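Local coordinates for protein mannosephosphate isomerase, putative (Archaeoglobus fulgidus, PDB 1ZX5) that probably interconverts D-mannose 6-phosphate and D-fructose 6-phosphate as a zinc-dependent isomerase of the type 1 mannose-6-phosphate isomerase family, at residues 97-102 against 193-198; 115-120 against 188-193. All coordinates share one frame; numbering follows the deposited sequence.

Contact 1: 97-102 against 193-198. With LFR (beta-L-fructofuranose), chain B; ACY (acetic acid), chain H.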
ATOM      1  N   GLN A  97      -1.581  16.496   4.789  1.00 30.80           N
ATOM      2  CA  GLN A  97      -1.144  16.921   6.108  1.00 29.85           C
ATOM      3  C   GLN A  97      -0.292  15.816   6.737  1.00 28.99           C
ATOM      4  O   GLN A  97      -0.454  14.626   6.414  1.00 28.38           O
ATOM      5  CB  GLN A  97      -2.349  17.295   6.993  1.00 30.08           C
ATOM      6  CG  GLN A  97      -2.033  17.691   8.467  1.00 31.61           C
ATOM      7  CD  GLN A  97      -1.133  18.934   8.633  1.00 34.13           C
ATOM      8  OE1 GLN A  97       0.098  18.845   8.592  1.00 34.24           O
ATOM      9  NE2 GLN A  97      -1.756  20.085   8.862  1.00 34.56           N
ATOM     10  N   VAL A  98       0.634  16.217   7.606  1.00 27.83           N
ATOM     11  CA  VAL A  98       1.451  15.264   8.342  1.00 26.85           C
ATOM     12  C   VAL A  98       0.556  14.398   9.235  1.00 26.35           C
ATOM     13  O   VAL A  98      -0.359  14.887   9.893  1.00 25.57           O
ATOM     14  CB  VAL A  98       2.554  15.964   9.184  1.00 26.99           C
ATOM     15  CG1 VAL A  98       3.338  14.948  10.003  1.00 25.22           C
ATOM     16  CG2 VAL A  98       3.513  16.756   8.268  1.00 26.38           C
ATOM     17  N   HIS A  99       0.815  13.100   9.211  1.00 26.24           N
ATOM     18  CA  HIS A  99       0.078  12.156  10.027  1.00 26.02           C
ATOM     19  C   HIS A  99       1.023  11.054  10.497  1.00 26.10           C
ATOM     20  O   HIS A  99       2.189  11.021  10.105  1.00 26.45           O
ATOM     21  CB  HIS A  99      -1.143  11.603   9.271  1.00 25.84           C
ATOM     22  CG  HIS A  99      -0.836  11.087   7.900  1.00 26.17           C
ATOM     23  ND1 HIS A  99      -0.512  11.915   6.841  1.00 26.01           N
ATOM     24  CD2 HIS A  99      -0.849   9.827   7.398  1.00 26.75           C
ATOM     25  CE1 HIS A  99      -0.304  11.187   5.760  1.00 25.47           C
ATOM     26  NE2 HIS A  99      -0.505   9.918   6.068  1.00 26.33           N
ATOM     27  N   VAL A 100       0.512  10.177  11.350  1.00 25.94           N
ATOM     28  CA  VAL A 100       1.296   9.165  12.017  1.00 26.13           C
ATOM     29  C   VAL A 100       0.376   7.982  12.323  1.00 26.41           C
ATOM     30  O   VAL A 100      -0.816   8.158  12.574  1.00 26.21           O
ATOM     31  CB  VAL A 100       1.980   9.737  13.336  1.00 26.68           C
ATOM     32  CG1 VAL A 100       0.953  10.277  14.334  1.00 25.00           C
ATOM     33  CG2 VAL A 100       2.892   8.694  14.007  1.00 26.37           C
ATOM     34  N   HIS A 101       0.940   6.780  12.286  1.00 26.70           N
ATOM     35  CA  HIS A 101       0.206   5.553  12.568  1.00 27.06           C
ATOM     36  C   HIS A 101       0.610   4.979  13.924  1.00 26.36           C
ATOM     37  O   HIS A 101       1.782   5.060  14.302  1.00 26.27           O
ATOM     38  CB  HIS A 101       0.490   4.509  11.491  1.00 27.81           C
ATOM     39  CG  HIS A 101       0.131   4.955  10.109  1.00 31.62           C
ATOM     40  ND1 HIS A 101      -1.125   5.420   9.778  1.00 34.63           N
ATOM     41  CD2 HIS A 101       0.855   4.984   8.966  1.00 34.88           C
ATOM     42  CE1 HIS A 101      -1.153   5.736   8.496  1.00 35.46           C
ATOM     43  NE2 HIS A 101       0.034   5.476   7.980  1.00 37.07           N
ATOM     44  N   PRO A 102      -0.355   4.373  14.643  1.00 25.78           N
ATOM     45  CA  PRO A 102      -0.038   3.650  15.872  1.00 25.42           C
ATOM     46  C   PRO A 102       0.525   2.241  15.593  1.00 25.61           C
ATOM     47  O   PRO A 102       0.239   1.646  14.547  1.00 25.39           O
ATOM     48  CB  PRO A 102      -1.404   3.533  16.557  1.00 25.15           C
ATOM     49  CG  PRO A 102      -2.365   3.433  15.415  1.00 25.44           C
ATOM     50  CD  PRO A 102      -1.800   4.315  14.322  1.00 24.97           C
ATOM     51  N   ALA A 193      -4.942   6.411  11.296  1.00 27.44           N
ATOM     52  CA  ALA A 193      -4.008   7.487  11.005  1.00 27.22           C
ATOM     53  C   ALA A 193      -4.425   8.711  11.800  1.00 26.82           C
ATOM     54  O   ALA A 193      -5.606   9.058  11.834  1.00 26.92           O
ATOM     55  CB  ALA A 193      -3.978   7.798   9.484  1.00 26.73           C
ATOM     56  N   TYR A 194      -3.457   9.344  12.448  1.00 26.07           N
ATOM     57  CA  TYR A 194      -3.724  10.516  13.257  1.00 25.99           C
ATOM     58  C   TYR A 194      -2.998  11.705  12.680  1.00 25.42           C
ATOM     59  O   TYR A 194      -1.776  11.689  12.528  1.00 25.73           O
ATOM     60  CB  TYR A 194      -3.304  10.276  14.701  1.00 26.16           C
ATOM     61  CG  TYR A 194      -3.887   9.012  15.288  1.00 27.04           C
ATOM     62  CD1 TYR A 194      -5.281   8.779  15.278  1.00 27.13           C
ATOM     63  CD2 TYR A 194      -3.058   8.051  15.866  1.00 26.94           C
ATOM     64  CE1 TYR A 194      -5.821   7.608  15.829  1.00 26.28           C
ATOM     65  CE2 TYR A 194      -3.580   6.878  16.417  1.00 27.26           C
ATOM     66  CZ  TYR A 194      -4.958   6.662  16.395  1.00 28.12           C
ATOM     67  OH  TYR A 194      -5.459   5.509  16.970  1.00 28.88           O
ATOM     68  N   PHE A 195      -3.763  12.735  12.355  1.00 24.85           N
ATOM     69  CA  PHE A 195      -3.228  13.898  11.655  1.00 23.98           C
ATOM     70  C   PHE A 195      -2.793  14.973  12.634  1.00 23.50           C
ATOM     71  O   PHE A 195      -3.289  15.032  13.759  1.00 23.64           O
ATOM     72  CB  PHE A 195      -4.261  14.412  10.638  1.00 23.55           C
ATOM     73  CG  PHE A 195      -4.362  13.540   9.400  1.00 23.92           C
ATOM     74  CD1 PHE A 195      -3.682  13.889   8.225  1.00 22.90           C
ATOM     75  CD2 PHE A 195      -5.112  12.362   9.416  1.00 22.09           C
ATOM     76  CE1 PHE A 195      -3.748  13.067   7.074  1.00 24.19           C
ATOM     77  CE2 PHE A 195      -5.194  11.539   8.273  1.00 24.38           C
ATOM     78  CZ  PHE A 195      -4.505  11.886   7.101  1.00 23.39           C
ATOM     79  N   PHE A 196      -1.857  15.811  12.207  1.00 23.21           N
ATOM     80  CA  PHE A 196      -1.381  16.929  13.020  1.00 23.00           C
ATOM     81  C   PHE A 196      -2.404  18.068  13.071  1.00 22.96           C
ATOM     82  O   PHE A 196      -2.244  19.102  12.422  1.00 23.32           O
ATOM     83  CB  PHE A 196      -0.035  17.429  12.480  1.00 22.87           C
ATOM     84  CG  PHE A 196       1.156  16.628  12.952  1.00 23.02           C
ATOM     85  CD1 PHE A 196       1.056  15.245  13.181  1.00 22.96           C
ATOM     86  CD2 PHE A 196       2.389  17.255  13.148  1.00 22.40           C
ATOM     87  CE1 PHE A 196       2.166  14.501  13.604  1.00 23.49           C
ATOM     88  CE2 PHE A 196       3.508  16.517  13.562  1.00 23.71           C
ATOM     89  CZ  PHE A 196       3.393  15.142  13.796  1.00 23.24           C
ATOM     90  N   ASN A 197      -3.472  17.863  13.835  1.00 22.76           N
ATOM     91  CA  ASN A 197      -4.515  18.869  13.996  1.00 21.96           C
ATOM     92  C   ASN A 197      -5.124  18.717  15.374  1.00 22.16           C
ATOM     93  O   ASN A 197      -4.856  17.729  16.071  1.00 21.97           O
ATOM     94  CB  ASN A 197      -5.587  18.790  12.875  1.00 21.77           C
ATOM     95  CG  ASN A 197      -6.304  17.430  12.803  1.00 22.32           C
ATOM     96  OD1 ASN A 197      -6.625  16.808  13.813  1.00 23.42           O
ATOM     97  ND2 ASN A 197      -6.577  16.990  11.593  1.00 24.20           N
ATOM     98  N   GLU A 198      -5.931  19.691  15.774  1.00 22.06           N
ATOM     99  CA  GLU A 198      -6.537  19.686  17.103  1.00 22.75           C
ATOM    100  C   GLU A 198      -7.374  18.417  17.331  1.00 22.82           C
ATOM    101  O   GLU A 198      -7.346  17.823  18.406  1.00 22.66           O
ATOM    102  CB  GLU A 198      -7.394  20.945  17.273  1.00 22.85           C
ATOM    103  CG  GLU A 198      -8.102  21.075  18.609  1.00 24.52           C
ATOM    104  CD  GLU A 198      -9.385  20.248  18.708  1.00 26.48           C
ATOM    105  OE1 GLU A 198     -10.016  19.935  17.660  1.00 25.64           O
ATOM    106  OE2 GLU A 198      -9.762  19.917  19.858  1.00 26.64           O
TER
HETATM  107  C1  LFR B 600       0.850  21.255   6.390  1.00 64.16           C
HETATM  108  C2  LFR B 600       0.417  21.036   4.929  1.00 65.73           C
HETATM  109  C3  LFR B 600      -1.098  20.823   4.849  1.00 66.12           C
HETATM  110  C4  LFR B 600      -1.673  21.982   4.065  1.00 66.97           C
HETATM  111  C5  LFR B 600      -0.490  22.864   3.679  1.00 67.21           C
HETATM  112  C6  LFR B 600      -0.397  23.043   2.163  1.00 67.93           C
HETATM  113  O1  LFR B 600       1.704  20.226   6.912  1.00 61.31           O
HETATM  114  O2  LFR B 600       1.103  19.921   4.313  1.00 64.10           O
HETATM  115  O3  LFR B 600      -1.444  19.632   4.150  1.00 67.32           O
HETATM  116  O4  LFR B 600      -2.586  22.678   4.918  1.00 67.03           O
HETATM  117  O5  LFR B 600       0.702  22.247   4.202  1.00 66.57           O
HETATM  118  O6  LFR B 600       0.384  24.188   1.782  1.00 68.14           O
HETATM  119  C   ACY H 505      -8.353  13.152  10.396  1.00 43.58           C
HETATM  120  O   ACY H 505      -8.109  14.333  10.727  1.00 43.62           O
HETATM  121  OXT ACY H 505      -8.103  12.165  11.123  1.00 43.98           O
HETATM  122  CH3 ACY H 505      -8.975  12.890   9.052  1.00 43.29           C
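His99 and Phe195 run side by side, pointing the same way, and their rings form an offset stack with centroids 4.5 Å apart and planes 26° from parallel. Phe195 CZ lies over one imidazole face, toward its rim, while His99 CB stands over the centre of the phenyl ring, 3.6 Å from its centroid. A chi1 of 50° sets His99 CG between the backbone N and the carbonyl carbon. The imidazole is held in its rotation by His99 ND1, which gives a bond in the ring plane to Gln97 O at 2.7 Å. An alanine in place of Phe195 would probably leave that imidazole face without its stacking partner and open a gap beneath His99 CB. The second aromatic contact is CH-pi: Val98 CG1 sits over the middle of the Phe196 ring, 3.7 Å from its centroid. Further along, Pro102 CD meets Tyr194 CE2 at 3.8 Å, the two side chains crossing at about a right angle; the Tyr194 hydroxyl is bonded to Glu112.

Strands 99-100 and 194-195 form a small antiparallel sheet, with His99 and Phe195 on one face and Val100 and Tyr194 on the other, against helix 201-207. His99 and Phe195 are a non-hydrogen-bonded pair; Val100 and Tyr194 bond in both directions, Tyr194 N reaching Val100 O at 2.9 Å. Phe196 N reaches Val98 O, also at 2.9 Å.

Polar contacts reach the sugar pocket. Gln97 OE1 accepts the Val98 N-H on an in-plane lone pair and also a bond from O1 of the bound beta-L-fructofuranose, 2.7 Å away.

Contact 2: 115-120 against 188-193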
ATOM      1  N   GLY A 115      -6.256  -2.608  14.092  1.00 31.94           N
ATOM      2  CA  GLY A 115      -4.900  -2.826  14.586  1.00 30.66           C
ATOM      3  C   GLY A 115      -3.950  -1.714  14.163  1.00 29.88           C
ATOM      4  O   GLY A 115      -4.366  -0.707  13.566  1.00 29.28           O
ATOM      5  N   GLY A 116      -2.674  -1.909  14.487  1.00 29.42           N
ATOM      6  CA  GLY A 116      -1.598  -1.012  14.089  1.00 29.24           C
ATOM      7  C   GLY A 116      -1.295  -1.034  12.598  1.00 29.11           C
ATOM      8  O   GLY A 116      -1.838  -1.852  11.846  1.00 28.85           O
ATOM      9  N   VAL A 117      -0.457  -0.097  12.166  1.00 29.12           N
ATOM     10  CA  VAL A 117      -0.143   0.055  10.752  1.00 29.09           C
ATOM     11  C   VAL A 117       1.359   0.179  10.548  1.00 29.61           C
ATOM     12  O   VAL A 117       1.999   1.075  11.111  1.00 29.92           O
ATOM     13  CB  VAL A 117      -0.822   1.301  10.104  1.00 29.16           C
ATOM     14  CG1 VAL A 117      -0.733   1.219   8.565  1.00 27.12           C
ATOM     15  CG2 VAL A 117      -2.279   1.463  10.555  1.00 28.90           C
ATOM     16  N   GLU A 118       1.910  -0.732   9.751  1.00 30.08           N
ATOM     17  CA  GLU A 118       3.232  -0.560   9.136  1.00 30.87           C
ATOM     18  C   GLU A 118       3.004  -0.555   7.629  1.00 30.50           C
ATOM     19  O   GLU A 118       2.076  -1.203   7.146  1.00 30.09           O
ATOM     20  CB  GLU A 118       4.178  -1.698   9.528  1.00 30.70           C
ATOM     21  CG  GLU A 118       3.636  -3.104   9.158  1.00 32.70           C
ATOM     22  CD  GLU A 118       4.602  -4.265   9.485  1.00 33.05           C
ATOM     23  OE1 GLU A 118       5.667  -4.022  10.116  1.00 33.90           O
ATOM     24  OE2 GLU A 118       4.279  -5.426   9.107  1.00 33.09           O
ATOM     25  N   SER A 119       3.826   0.174   6.883  1.00 30.68           N
ATOM     26  CA  SER A 119       3.654   0.216   5.437  1.00 31.17           C
ATOM     27  C   SER A 119       4.937   0.336   4.628  1.00 30.78           C
ATOM     28  O   SER A 119       5.961   0.856   5.095  1.00 30.95           O
ATOM     29  CB  SER A 119       2.679   1.325   5.043  1.00 31.89           C
ATOM     30  OG  SER A 119       3.215   2.567   5.403  1.00 36.27           O
ATOM     31  N   ALA A 120       4.863  -0.189   3.410  1.00 29.91           N
ATOM     32  CA  ALA A 120       5.914  -0.092   2.435  1.00 29.22           C
ATOM     33  C   ALA A 120       5.366   0.709   1.242  1.00 29.27           C
ATOM     34  O   ALA A 120       4.260   0.466   0.762  1.00 29.16           O
ATOM     35  CB  ALA A 120       6.375  -1.487   2.019  1.00 28.65           C
ATOM     36  N   SER A 188      -0.441  -2.910   6.604  1.00 26.89           N
ATOM     37  CA  SER A 188      -1.362  -3.704   7.418  1.00 27.23           C
ATOM     38  C   SER A 188      -2.790  -3.426   6.962  1.00 27.01           C
ATOM     39  O   SER A 188      -3.078  -2.373   6.375  1.00 26.68           O
ATOM     40  CB  SER A 188      -1.246  -3.322   8.896  1.00 26.80           C
ATOM     41  OG  SER A 188       0.115  -3.252   9.296  1.00 28.39           O
ATOM     42  N   ASN A 189      -3.679  -4.373   7.233  1.00 27.27           N
ATOM     43  CA  ASN A 189      -5.081  -4.191   6.920  1.00 27.82           C
ATOM     44  C   ASN A 189      -5.747  -3.279   7.964  1.00 28.24           C
ATOM     45  O   ASN A 189      -6.562  -3.722   8.777  1.00 28.37           O
ATOM     46  CB  ASN A 189      -5.796  -5.548   6.816  1.00 27.30           C
ATOM     47  CG  ASN A 189      -7.211  -5.407   6.301  1.00 28.16           C
ATOM     48  OD1 ASN A 189      -7.536  -4.425   5.616  1.00 27.14           O
ATOM     49  ND2 ASN A 189      -8.066  -6.375   6.628  1.00 26.93           N
ATOM     50  N   SER A 190      -5.366  -2.008   7.938  1.00 28.66           N
ATOM     51  CA  SER A 190      -5.821  -1.009   8.896  1.00 29.03           C
ATOM     52  C   SER A 190      -5.613   0.368   8.302  1.00 29.74           C
ATOM     53  O   SER A 190      -4.628   0.614   7.605  1.00 29.66           O
ATOM     54  CB  SER A 190      -5.055  -1.112  10.219  1.00 28.91           C
ATOM     55  OG  SER A 190      -5.395  -0.044  11.093  1.00 28.33           O
ATOM     56  N   THR A 191      -6.544   1.267   8.600  1.00 30.90           N
ATOM     57  CA  THR A 191      -6.473   2.655   8.133  1.00 31.87           C
ATOM     58  C   THR A 191      -6.254   3.663   9.279  1.00 31.12           C
ATOM     59  O   THR A 191      -6.401   4.867   9.066  1.00 31.98           O
ATOM     60  CB  THR A 191      -7.788   3.057   7.413  1.00 32.27           C
ATOM     61  OG1 THR A 191      -8.899   2.661   8.232  1.00 34.20           O
ATOM     62  CG2 THR A 191      -7.894   2.369   6.054  1.00 34.35           C
ATOM     63  N   LEU A 192      -5.923   3.200  10.483  1.00 29.86           N
ATOM     64  CA  LEU A 192      -5.693   4.138  11.589  1.00 28.98           C
ATOM     65  C   LEU A 192      -4.602   5.130  11.221  1.00 28.26           C
ATOM     66  O   LEU A 192      -3.490   4.740  10.856  1.00 28.10           O
ATOM     67  CB  LEU A 192      -5.311   3.425  12.889  1.00 28.44           C
ATOM     68  CG  LEU A 192      -6.395   2.620  13.593  1.00 29.70           C
ATOM     69  CD1 LEU A 192      -5.811   1.964  14.828  1.00 28.71           C
ATOM     70  CD2 LEU A 192      -7.605   3.490  13.942  1.00 30.26           C
ATOM     71  N   ALA A 193      -4.942   6.411  11.296  1.00 27.44           N
ATOM     72  CA  ALA A 193      -4.008   7.487  11.005  1.00 27.22           C
ATOM     73  C   ALA A 193      -4.425   8.711  11.800  1.00 26.82           C
ATOM     74  O   ALA A 193      -5.606   9.058  11.834  1.00 26.92           O
ATOM     75  CB  ALA A 193      -3.978   7.798   9.484  1.00 26.73           C
TER
HETATM   76  O   HOH W   1      -6.490  -4.344  11.597  1.00 51.34           O
HETATM   77  O   HOH W   2       1.392  -5.555   9.166  1.00 28.22           O
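Ser188 grips Glu118 twice. Its N donates to Glu118 O at 3.1 Å, and its OG accepts from Glu118 N in an almost straight bond (173° at the hydrogen). The hydroxyl gets there because OG lies beside the backbone N, anti to the carbonyl carbon (chi1 -47°). A water links the two side chains, 2.6 Å from Ser188 OG and giving a hydrogen bond to Glu118 OE2. Ser188 CB meanwhile packs against Gly116 O. Strands 119-123 and 181-188 are antiparallel neighbours in the six-stranded sheet, and the contact lies where their chains meet the adjoining loops.

At Asn189 the chain makes an inverse gamma turn, closed by a weak bond from Ser190 N to Ser188 O. Asn189 O receives a hydrogen bond from a second water, which in turn accepts from Gly115 N.

Ser190 comes next. Its OG, anti to the backbone N, donates to Gly115 O at 2.8 Å from a position 38° above the carbonyl plane. Ser190 OG also accepts a weak bond from Leu192 N and lies 3.5 Å from Val117 CG2.

Leu192 adds two methyl-to-carbonyl contacts: its CD1 comes within 3.3 Å of Gly115 O, and Val117 CG2 touches Leu192 O. The apolar pair is Val117 CG2 with Leu192 CB, 4.3 Å apart. Leu192 O is bonded to His101 ND1, while Gly116 N is bonded to Asp104, so both sides of the junction have polar ties beyond it.

In this loop next to the paired strands, then, one backbone bond is joined by two serine hydroxyl bonds and two water bridges: Ser188 OG accepts from an amide, Ser190 OG donates to a carbonyl, and Val117 with Leu192 contributes a modest apolar patch.

In the fold
From the N terminus, the chain passes through 97-102 and helix 104-109 to reach 115-120, then runs on through strands and helix 139-146 before returning along strand 181-188. There 188-193 closes the inner loop as contact 2, with 67 residues between its segments. The chain continues directly into 193-198, which closes the wider loop as contact 1, so the two closures nest without crossing and share Ala193. They also touch: Pro102 O probably bonds to Val117 N, and Pro102 packs on Leu192. Together they join the ends of two neighbouring inner strands, 119-123 and 181-188, of the six-stranded sheet to the small two-stranded sheet leading to the sugar pocket.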